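Local coordinates for protein cellulase (Bacillus sp. BG-CS10, PDB 5E09) that probably hydrolyses internal beta-1,4-glucosidic bonds of cellulose as a halophilic family 5 glycoside hydrolase that also carries a family 46 carbohydrate-binding module, at residues Y465-F470 and E504-D509; A500-V505 and L526-N531; F144-E149 and E169-F174. All coordinates share one frame; numbering follows the deposited sequence.

Contact 1 of 3, residues Y465-F470 and E504-D509; sequences YANGEF and EVRDDD
Tyr465 and Arg506 form the dense part of this contact, a stack of an aromatic ring under a guanidinium. The two flat groups are only 8° from parallel, and CZ of Arg506 sits 3.7 Å from the centroid of the Tyr465 ring, a cation-pi pair over the face. The aliphatic part of the arginine uses the same face: its CD stands 4.0 Å from the centroid of the Tyr465 ring in a CH-pi contact. A bend at chi3 (44°) turns NE back over the ring. At the far end of the tyrosine, OH accepts from the backbone N of Arg506 at 2.9 Å, with an N-H...O angle of 155°, and a water links the same OH to the carbonyl O of Glu504. Beside it, CB of Val505 lies 3.5 Å from OH of Tyr465, on the buried side.

The setting is the antiparallel beta sheet of the carbohydrate-binding module, where the 465-470 loop leaves strand 458-465 and the 504-509 loop runs into its neighbour, strand 509-516. A type I turn from Tyr465 to Gly468 starts the first loop, and an Asx turn from Asn467 OD1 to the N of Glu469 overlaps its second half. Where the strands part, the backbone link is weak, from Ala466 N to Asp509 O at 3.2 Å.

Toward the exposed turn the packing gives way to charge, and the cation is shared between two acids, one from each loop. Glu469 OE2 meets NH2 of Arg506 at 2.9 Å, a salt bridge whose hydrogen bond is weak; the carboxylate also stands steeply to the guanidinium plane. On the other terminal nitrogen, NH1 of Arg506 makes a weak and long salt bridge, 3.4 Å, to OD2 of Asp508.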
loop_
_atom_site.group_PDB
_atom_site.type_symbol
_atom_site.label_atom_id
_atom_site.label_comp_id
_atom_site.label_asym_id
_atom_site.label_seq_id
_atom_site.Cartn_x
_atom_site.Cartn_y
_atom_site.Cartn_z
ATOM N N TYR A 465 1.980 -20.222 -24.568
ATOM C CA TYR A 465 1.387 -21.302 -25.344
ATOM C C TYR A 465 2.478 -22.226 -25.852
ATOM O O TYR A 465 3.660 -21.877 -25.812
ATOM C CB TYR A 465 0.562 -20.761 -26.506
ATOM C CG TYR A 465 -0.702 -20.076 -26.061
ATOM C CD1 TYR A 465 -1.733 -20.796 -25.468
ATOM C CD2 TYR A 465 -0.865 -18.712 -26.225
ATOM C CE1 TYR A 465 -2.892 -20.169 -25.056
ATOM C CE2 TYR A 465 -2.015 -18.079 -25.820
ATOM C CZ TYR A 465 -3.024 -18.809 -25.241
ATOM O OH TYR A 465 -4.169 -18.166 -24.842
ATOM N N ALA A 466 2.074 -23.401 -26.326
ATOM C CA ALA A 466 3.018 -24.404 -26.809
ATOM C C ALA A 466 3.906 -23.853 -27.924
ATOM O O ALA A 466 5.021 -24.333 -28.124
ATOM C CB ALA A 466 2.275 -25.646 -27.286
ATOM N N ASN A 467 3.418 -22.839 -28.634
ATOM C CA ASN A 467 4.195 -22.217 -29.698
ATOM C C ASN A 467 5.144 -21.121 -29.194
ATOM O O ASN A 467 5.918 -20.564 -29.971
ATOM C CB ASN A 467 3.268 -21.648 -30.781
ATOM C CG ASN A 467 2.389 -20.516 -30.275
ATOM O OD1 ASN A 467 2.458 -20.123 -29.112
ATOM N ND2 ASN A 467 1.558 -19.977 -31.163
ATOM N N GLY A 468 5.077 -20.811 -27.900
ATOM C CA GLY A 468 5.966 -19.825 -27.301
ATOM C C GLY A 468 5.349 -18.448 -27.104
ATOM O O GLY A 468 5.975 -17.550 -26.549
ATOM N N GLU A 469 4.115 -18.285 -27.560
ATOM C CA GLU A 469 3.392 -17.023 -27.442
ATOM C C GLU A 469 2.810 -16.827 -26.030
ATOM O O GLU A 469 2.361 -17.786 -25.399
ATOM C CB GLU A 469 2.294 -16.985 -28.507
ATOM C CG GLU A 469 1.278 -15.869 -28.401
ATOM C CD GLU A 469 0.267 -15.926 -29.539
ATOM O OE1 GLU A 469 0.534 -16.638 -30.537
ATOM O OE2 GLU A 469 -0.793 -15.270 -29.435
ATOM N N PHE A 470 2.818 -15.590 -25.535
ATOM C CA PHE A 470 2.376 -15.311 -24.165
ATOM C C PHE A 470 0.887 -15.587 -23.974
ATOM O O PHE A 470 0.053 -15.069 -24.716
ATOM C CB PHE A 470 2.675 -13.861 -23.781
ATOM C CG PHE A 470 4.136 -13.506 -23.821
ATOM C CD1 PHE A 470 5.107 -14.489 -23.777
ATOM C CD2 PHE A 470 4.536 -12.181 -23.896
ATOM C CE1 PHE A 470 6.452 -14.159 -23.814
ATOM C CE2 PHE A 470 5.878 -11.842 -23.931
ATOM C CZ PHE A 470 6.837 -12.834 -23.890
ATOM N N GLU A 504 -9.191 -15.939 -20.526
ATOM C CA GLU A 504 -8.400 -15.219 -21.517
ATOM C C GLU A 504 -7.308 -16.085 -22.133
ATOM O O GLU A 504 -6.256 -15.588 -22.521
ATOM C CB GLU A 504 -7.796 -13.950 -20.899
ATOM C CG GLU A 504 -8.861 -12.969 -20.407
ATOM C CD GLU A 504 -8.292 -11.655 -19.893
ATOM O OE1 GLU A 504 -7.407 -11.077 -20.564
ATOM O OE2 GLU A 504 -8.737 -11.198 -18.815
ATOM N N VAL A 505 -7.565 -17.384 -22.230
ATOM C CA VAL A 505 -6.667 -18.265 -22.963
ATOM C C VAL A 505 -7.432 -19.102 -23.987
ATOM O O VAL A 505 -8.541 -19.573 -23.726
ATOM C CB VAL A 505 -5.860 -19.207 -22.020
ATOM C CG1 VAL A 505 -4.951 -18.403 -21.103
ATOM C CG2 VAL A 505 -6.777 -20.075 -21.201
ATOM N N ARG A 506 -6.829 -19.263 -25.159
ATOM C CA ARG A 506 -7.379 -20.089 -26.222
ATOM C C ARG A 506 -7.389 -21.558 -25.788
ATOM O O ARG A 506 -6.768 -21.920 -24.785
ATOM C CB ARG A 506 -6.545 -19.935 -27.498
ATOM C CG ARG A 506 -5.377 -20.897 -27.481
ATOM C CD ARG A 506 -4.285 -20.694 -28.525
ATOM N NE ARG A 506 -3.863 -19.318 -28.727
ATOM C CZ ARG A 506 -2.668 -18.989 -29.205
ATOM N NH1 ARG A 506 -1.777 -19.936 -29.477
ATOM N NH2 ARG A 506 -2.346 -17.716 -29.371
ATOM N N ASP A 507 -8.084 -22.402 -26.548
ATOM C CA ASP A 507 -8.005 -23.850 -26.363
ATOM C C ASP A 507 -6.690 -24.366 -26.930
ATOM O O ASP A 507 -6.508 -24.409 -28.145
ATOM C CB ASP A 507 -9.178 -24.561 -27.042
ATOM C CG ASP A 507 -10.524 -24.108 -26.511
ATOM O OD1 ASP A 507 -10.709 -24.103 -25.273
ATOM O OD2 ASP A 507 -11.398 -23.764 -27.337
ATOM N N ASP A 508 -5.782 -24.763 -26.050
ATOM C CA ASP A 508 -4.423 -25.086 -26.451
ATOM C C ASP A 508 -3.662 -25.705 -25.293
ATOM O O ASP A 508 -4.187 -25.838 -24.187
ATOM C CB ASP A 508 -3.701 -23.823 -26.927
ATOM C CG ASP A 508 -2.551 -24.112 -27.872
ATOM O OD1 ASP A 508 -2.121 -25.281 -27.960
ATOM O OD2 ASP A 508 -2.069 -23.156 -28.522
ATOM N N ASP A 509 -2.420 -26.087 -25.558
ATOM C CA ASP A 509 -1.493 -26.438 -24.499
ATOM C C ASP A 509 -0.897 -25.156 -23.950
ATOM O O ASP A 509 -0.524 -24.257 -24.703
ATOM C CB ASP A 509 -0.400 -27.372 -25.014
ATOM C CG ASP A 509 -0.825 -28.819 -24.992
ATOM O OD1 ASP A 509 -2.033 -29.072 -24.809
ATOM O OD2 ASP A 509 0.042 -29.703 -25.159
HETATM O O HOH W 1 -3.922 -15.381 -24.243
#

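Contact 2 of 3, residues A500-V505 and L526-N531; sequences AFFNEV and LSKNGN
Lys528 NZ is gripped by two oxygens: it donates to the backbone O of Val505 at 3.1 Å and forms a salt bridge with Asp507 OD1, which also accepts from the N of Gly530. Relative to the Val505 carbonyl the ammonium lies 25° out of the plane. The lysine reaches there as a straight chain as far as CE, and a turn at chi4 (-71°) then swings NZ toward Val505. On the way its CD makes an apolar contact, resting 3.5 Å from CG2 of Val505. The next carbon, CE, meets a carbonyl oxygen instead, passing 3.6 Å from the backbone O of Phe502.

Helix 499-502 and the loop that follows it are thereby fastened to strand 521-529 of the antiparallel sheet in the carbohydrate-binding module. Phe502 and Lys528 run past each other in opposite directions. Leu526, two residues back on the same strand, instead crosses the Phe502 side chain at about a right angle, bringing CD1 within 3.8 Å of Phe502 CE1. The same methyl of Leu526 approaches Phe501 more loosely, and Val533 of strand 532-536 packs against both Phe502 and Leu526.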
loop_
_atom_site.group_PDB
_atom_site.type_symbol
_atom_site.label_atom_id
_atom_site.label_comp_id
_atom_site.label_asym_id
_atom_site.label_seq_id
_atom_site.Cartn_x
_atom_site.Cartn_y
_atom_site.Cartn_z
ATOM N N ALA A 500 -10.423 -16.162 -14.017
ATOM C CA ALA A 500 -9.943 -14.991 -14.746
ATOM C C ALA A 500 -8.791 -15.342 -15.693
ATOM O O ALA A 500 -8.708 -14.810 -16.801
ATOM C CB ALA A 500 -9.520 -13.896 -13.774
ATOM N N PHE A 501 -7.902 -16.236 -15.272
ATOM C CA PHE A 501 -6.825 -16.669 -16.157
ATOM C C PHE A 501 -7.386 -17.437 -17.349
ATOM O O PHE A 501 -7.030 -17.167 -18.497
ATOM C CB PHE A 501 -5.809 -17.538 -15.413
ATOM C CG PHE A 501 -4.758 -18.155 -16.309
ATOM C CD1 PHE A 501 -3.635 -17.433 -16.686
ATOM C CD2 PHE A 501 -4.890 -19.459 -16.763
ATOM C CE1 PHE A 501 -2.667 -17.994 -17.501
ATOM C CE2 PHE A 501 -3.922 -20.030 -17.580
ATOM C CZ PHE A 501 -2.810 -19.294 -17.952
ATOM N N PHE A 502 -8.272 -18.387 -17.078
ATOM C CA PHE A 502 -8.780 -19.247 -18.141
ATOM C C PHE A 502 -9.704 -18.522 -19.123
ATOM O O PHE A 502 -9.753 -18.882 -20.299
ATOM C CB PHE A 502 -9.496 -20.459 -17.546
ATOM C CG PHE A 502 -8.568 -21.461 -16.937
ATOM C CD1 PHE A 502 -7.592 -22.074 -17.706
ATOM C CD2 PHE A 502 -8.669 -21.796 -15.598
ATOM C CE1 PHE A 502 -6.729 -23.001 -17.146
ATOM C CE2 PHE A 502 -7.819 -22.724 -15.038
ATOM C CZ PHE A 502 -6.848 -23.328 -15.811
ATOM N N ASN A 503 -10.413 -17.497 -18.655
ATOM C CA ASN A 503 -11.284 -16.709 -19.528
ATOM C C ASN A 503 -10.515 -15.995 -20.637
ATOM O O ASN A 503 -11.118 -15.488 -21.580
ATOM C CB ASN A 503 -12.076 -15.666 -18.727
ATOM C CG ASN A 503 -13.126 -16.287 -17.820
ATOM O OD1 ASN A 503 -13.566 -17.420 -18.029
ATOM N ND2 ASN A 503 -13.530 -15.542 -16.799
ATOM N N GLU A 504 -9.191 -15.939 -20.526
ATOM C CA GLU A 504 -8.400 -15.219 -21.517
ATOM C C GLU A 504 -7.308 -16.085 -22.133
ATOM O O GLU A 504 -6.256 -15.588 -22.521
ATOM C CB GLU A 504 -7.796 -13.950 -20.899
ATOM C CG GLU A 504 -8.861 -12.969 -20.407
ATOM C CD GLU A 504 -8.292 -11.655 -19.893
ATOM O OE1 GLU A 504 -7.407 -11.077 -20.564
ATOM O OE2 GLU A 504 -8.737 -11.198 -18.815
ATOM N N VAL A 505 -7.565 -17.384 -22.230
ATOM C CA VAL A 505 -6.667 -18.265 -22.963
ATOM C C VAL A 505 -7.432 -19.102 -23.987
ATOM O O VAL A 505 -8.541 -19.573 -23.726
ATOM C CB VAL A 505 -5.860 -19.207 -22.020
ATOM C CG1 VAL A 505 -4.951 -18.403 -21.103
ATOM C CG2 VAL A 505 -6.777 -20.075 -21.201
ATOM N N LEU A 526 -0.775 -27.390 -19.011
ATOM C CA LEU A 526 -2.233 -27.440 -19.035
ATOM C C LEU A 526 -2.732 -27.746 -20.444
ATOM O O LEU A 526 -2.171 -27.277 -21.426
ATOM C CB LEU A 526 -2.840 -26.120 -18.550
ATOM C CG LEU A 526 -2.415 -25.569 -17.186
ATOM C CD1 LEU A 526 -3.176 -24.287 -16.870
ATOM C CD2 LEU A 526 -2.622 -26.601 -16.092
ATOM N N SER A 527 -3.778 -28.550 -20.535
ATOM C CA SER A 527 -4.527 -28.693 -21.771
ATOM C C SER A 527 -5.930 -28.190 -21.497
ATOM O O SER A 527 -6.662 -28.776 -20.699
ATOM C CB SER A 527 -4.540 -30.144 -22.256
ATOM O OG SER A 527 -3.243 -30.557 -22.646
ATOM N N LYS A 528 -6.284 -27.079 -22.129
ATOM C CA LYS A 528 -7.607 -26.490 -21.966
ATOM C C LYS A 528 -8.485 -26.741 -23.184
ATOM O O LYS A 528 -8.092 -26.471 -24.320
ATOM C CB LYS A 528 -7.522 -24.982 -21.714
ATOM C CG LYS A 528 -8.880 -24.300 -21.863
ATOM C CD LYS A 528 -8.866 -22.853 -21.432
ATOM C CE LYS A 528 -10.206 -22.172 -21.699
ATOM N NZ LYS A 528 -10.459 -21.940 -23.150
ATOM N N ASN A 529 -9.680 -27.257 -22.928
ATOM C CA ASN A 529 -10.696 -27.413 -23.954
ATOM C C ASN A 529 -12.070 -27.100 -23.372
ATOM O O ASN A 529 -12.542 -27.785 -22.453
ATOM C CB ASN A 529 -10.654 -28.818 -24.539
ATOM C CG ASN A 529 -11.347 -28.903 -25.873
ATOM O OD1 ASN A 529 -12.435 -29.452 -25.978
ATOM N ND2 ASN A 529 -10.735 -28.326 -26.896
ATOM N N GLY A 530 -12.690 -26.047 -23.897
ATOM C CA GLY A 530 -13.945 -25.550 -23.368
ATOM C C GLY A 530 -13.796 -25.181 -21.908
ATOM O O GLY A 530 -12.919 -24.404 -21.541
ATOM N N ASN A 531 -14.639 -25.764 -21.068
ATOM C CA ASN A 531 -14.586 -25.505 -19.641
ATOM C C ASN A 531 -13.766 -26.533 -18.883
ATOM O O ASN A 531 -13.817 -26.579 -17.655
ATOM C CB ASN A 531 -15.999 -25.460 -19.061
ATOM C CG ASN A 531 -16.685 -24.135 -19.314
ATOM O OD1 ASN A 531 -16.425 -23.148 -18.625
ATOM N ND2 ASN A 531 -17.568 -24.104 -20.308
#

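Contact 3 of 3, residues F144-E149 and E169-F174; sequences FESVNE and ELNTAF
Phe174 lies with one face beneath Ser146 and its rim against Phe144. CA of Ser146 stands 3.7 Å above the plane of the Phe174 ring, over its centre. CB of Ser146 adds a CH-pi contact, 3.8 Å from the Phe174 centroid and 25° off the normal. Phe144 comes in differently: its CB touches the ring edge, near the ring plane, at 3.5 Å from CZ of Phe174, while its own phenyl ring leads away. A chi1 of 163° puts CG of Phe174 anti to the backbone N, on a CB that already points toward the 144-149 segment.

One turn earlier on the helix, Asn171 meets the serine at its hydroxyl. OG of Ser146 donates to OD1 of Asn171 at 2.8 Å, the donor lying almost in line with the amide C=O at an angle of 169°. Thus the serine is used twice, its carbon atoms on the phenyl face and its hydroxyl on the amide.

The two partners are strand 142-145 of the eight-stranded parallel barrel and the helix that follows it, 161-181, so this is a beta-alpha unit of the TIM barrel, at the point where the strand gives way to the loop. That loop continues into Asn148 and Glu149, a sequence consistent with the Asn-Glu signature of family 5 cellulases. Trp128 on helix 117-134 closes the group, its ring edge-to-face with Phe174 and its NE1 bonded to the backbone O of Ser146.

The chemistry implies a division of labour: apolar contacts fill the buried interface, and a single hydroxyl-to-amide bond satisfies polar atoms that could not easily be left alone there, tying the residue just past the strand end to the helix.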
loop_
_atom_site.group_PDB
_atom_site.type_symbol
_atom_site.label_atom_id
_atom_site.label_comp_id
_atom_site.label_asym_id
_atom_site.label_seq_id
_atom_site.Cartn_x
_atom_site.Cartn_y
_atom_site.Cartn_z
ATOM N N PHE A 144 -9.677 20.230 6.037
ATOM C CA PHE A 144 -10.574 19.708 5.004
ATOM C C PHE A 144 -9.825 19.461 3.705
ATOM O O PHE A 144 -9.038 20.314 3.291
ATOM C CB PHE A 144 -11.716 20.692 4.729
ATOM C CG PHE A 144 -12.594 20.975 5.911
ATOM C CD1 PHE A 144 -12.732 20.056 6.942
ATOM C CD2 PHE A 144 -13.312 22.162 5.980
ATOM C CE1 PHE A 144 -13.563 20.322 8.027
ATOM C CE2 PHE A 144 -14.140 22.432 7.060
ATOM C CZ PHE A 144 -14.266 21.508 8.085
ATOM N N GLU A 145 -10.050 18.314 3.059
ATOM C CA GLU A 145 -9.595 18.163 1.675
ATOM C C GLU A 145 -10.793 18.022 0.742
ATOM O O GLU A 145 -11.757 17.304 1.034
ATOM C CB GLU A 145 -8.621 16.985 1.488
ATOM C CG GLU A 145 -9.116 15.665 1.958
ATOM C CD GLU A 145 -8.335 14.476 1.399
ATOM O OE1 GLU A 145 -7.822 14.540 0.259
ATOM O OE2 GLU A 145 -8.236 13.461 2.118
ATOM N N SER A 146 -10.706 18.721 -0.386
ATOM C CA SER A 146 -11.852 18.967 -1.260
ATOM C C SER A 146 -12.533 17.708 -1.772
ATOM O O SER A 146 -13.752 17.579 -1.673
ATOM C CB SER A 146 -11.418 19.814 -2.450
ATOM O OG SER A 146 -10.420 19.135 -3.188
ATOM N N VAL A 147 -11.745 16.792 -2.326
ATOM C CA VAL A 147 -12.273 15.575 -2.937
ATOM C C VAL A 147 -11.155 14.550 -3.107
ATOM O O VAL A 147 -10.031 14.903 -3.470
ATOM C CB VAL A 147 -12.927 15.875 -4.306
ATOM C CG1 VAL A 147 -12.040 16.814 -5.127
ATOM C CG2 VAL A 147 -13.221 14.588 -5.076
ATOM N N ASN A 148 -11.447 13.285 -2.827
ATOM C CA ASN A 148 -10.442 12.247 -2.999
ATOM C C ASN A 148 -10.292 11.847 -4.451
ATOM O O ASN A 148 -11.288 11.605 -5.123
ATOM C CB ASN A 148 -10.788 11.015 -2.171
ATOM C CG ASN A 148 -9.750 9.923 -2.310
ATOM O OD1 ASN A 148 -8.640 10.047 -1.795
ATOM N ND2 ASN A 148 -10.097 8.852 -3.021
ATOM N N GLU A 149 -9.046 11.775 -4.916
ATOM C CA GLU A 149 -8.701 11.265 -6.250
ATOM C C GLU A 149 -9.663 11.692 -7.361
ATOM O O GLU A 149 -10.340 10.853 -7.950
ATOM C CB GLU A 149 -8.609 9.731 -6.211
ATOM C CG GLU A 149 -7.535 9.224 -5.248
ATOM C CD GLU A 149 -7.209 7.740 -5.407
ATOM O OE1 GLU A 149 -7.912 7.049 -6.177
ATOM O OE2 GLU A 149 -6.238 7.272 -4.765
ATOM N N GLU A 169 -12.389 24.341 -10.653
ATOM C CA GLU A 169 -13.669 24.892 -10.217
ATOM C C GLU A 169 -14.140 24.252 -8.916
ATOM O O GLU A 169 -14.691 24.934 -8.052
ATOM C CB GLU A 169 -14.732 24.720 -11.306
ATOM C CG GLU A 169 -14.487 25.582 -12.537
ATOM C CD GLU A 169 -15.191 25.057 -13.780
ATOM O OE1 GLU A 169 -16.234 24.379 -13.641
ATOM O OE2 GLU A 169 -14.695 25.320 -14.898
ATOM N N LEU A 170 -13.936 22.944 -8.779
ATOM C CA LEU A 170 -14.278 22.263 -7.533
ATOM C C LEU A 170 -13.438 22.798 -6.374
ATOM O O LEU A 170 -13.965 23.119 -5.306
ATOM C CB LEU A 170 -14.077 20.754 -7.670
ATOM C CG LEU A 170 -15.105 20.011 -8.522
ATOM C CD1 LEU A 170 -14.735 18.549 -8.576
ATOM C CD2 LEU A 170 -16.510 20.191 -7.962
ATOM N N ASN A 171 -12.131 22.893 -6.601
ATOM C CA ASN A 171 -11.204 23.353 -5.576
ATOM C C ASN A 171 -11.511 24.793 -5.161
ATOM O O ASN A 171 -11.528 25.112 -3.969
ATOM C CB ASN A 171 -9.757 23.225 -6.069
ATOM C CG ASN A 171 -9.240 21.790 -6.000
ATOM O OD1 ASN A 171 -9.738 20.983 -5.218
ATOM N ND2 ASN A 171 -8.236 21.473 -6.815
ATOM N N THR A 172 -11.786 25.643 -6.148
ATOM C CA THR A 172 -12.091 27.055 -5.916
ATOM C C THR A 172 -13.413 27.231 -5.173
ATOM O O THR A 172 -13.500 27.995 -4.199
ATOM C CB THR A 172 -12.137 27.834 -7.246
ATOM O OG1 THR A 172 -10.857 27.746 -7.880
ATOM C CG2 THR A 172 -12.462 29.292 -7.009
ATOM N N ALA A 173 -14.438 26.512 -5.623
ATOM C CA ALA A 173 -15.740 26.553 -4.956
ATOM C C ALA A 173 -15.630 26.109 -3.492
ATOM O O ALA A 173 -16.155 26.759 -2.584
ATOM C CB ALA A 173 -16.749 25.682 -5.706
ATOM N N PHE A 174 -14.951 24.985 -3.286
ATOM C CA PHE A 174 -14.655 24.457 -1.957
ATOM C C PHE A 174 -13.991 25.524 -1.073
ATOM O O PHE A 174 -14.483 25.852 0.024
ATOM C CB PHE A 174 -13.768 23.214 -2.118
ATOM C CG PHE A 174 -13.052 22.787 -0.873
ATOM C CD1 PHE A 174 -13.746 22.245 0.197
ATOM C CD2 PHE A 174 -11.673 22.877 -0.798
ATOM C CE1 PHE A 174 -13.080 21.829 1.342
ATOM C CE2 PHE A 174 -10.991 22.461 0.339
ATOM C CZ PHE A 174 -11.698 21.936 1.416
#

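How the contacts relate
The three contacts fall into two separate parts of the molecule. Contact 3 comes first along the chain and lies in the TIM barrel of the family 5 catalytic domain, whereas contacts 1 and 2 both belong to the carbohydrate-binding module, their centres about 48 and 46 Å from that of contact 3. Contacts 1 and 2 themselves are only about 9 Å apart, centre to centre, and share Glu504 and Val505. They also touch through a probable hydrogen bond, Asp509 OD1 to Ser527 OG at 2.9 Å. Strands 458-465, 509-516 and 521-529 lie side by side in one antiparallel sheet, and the loop after helix 499-502 serves both contacts. Catalysis and probable carbohydrate binding thus sit in different domains.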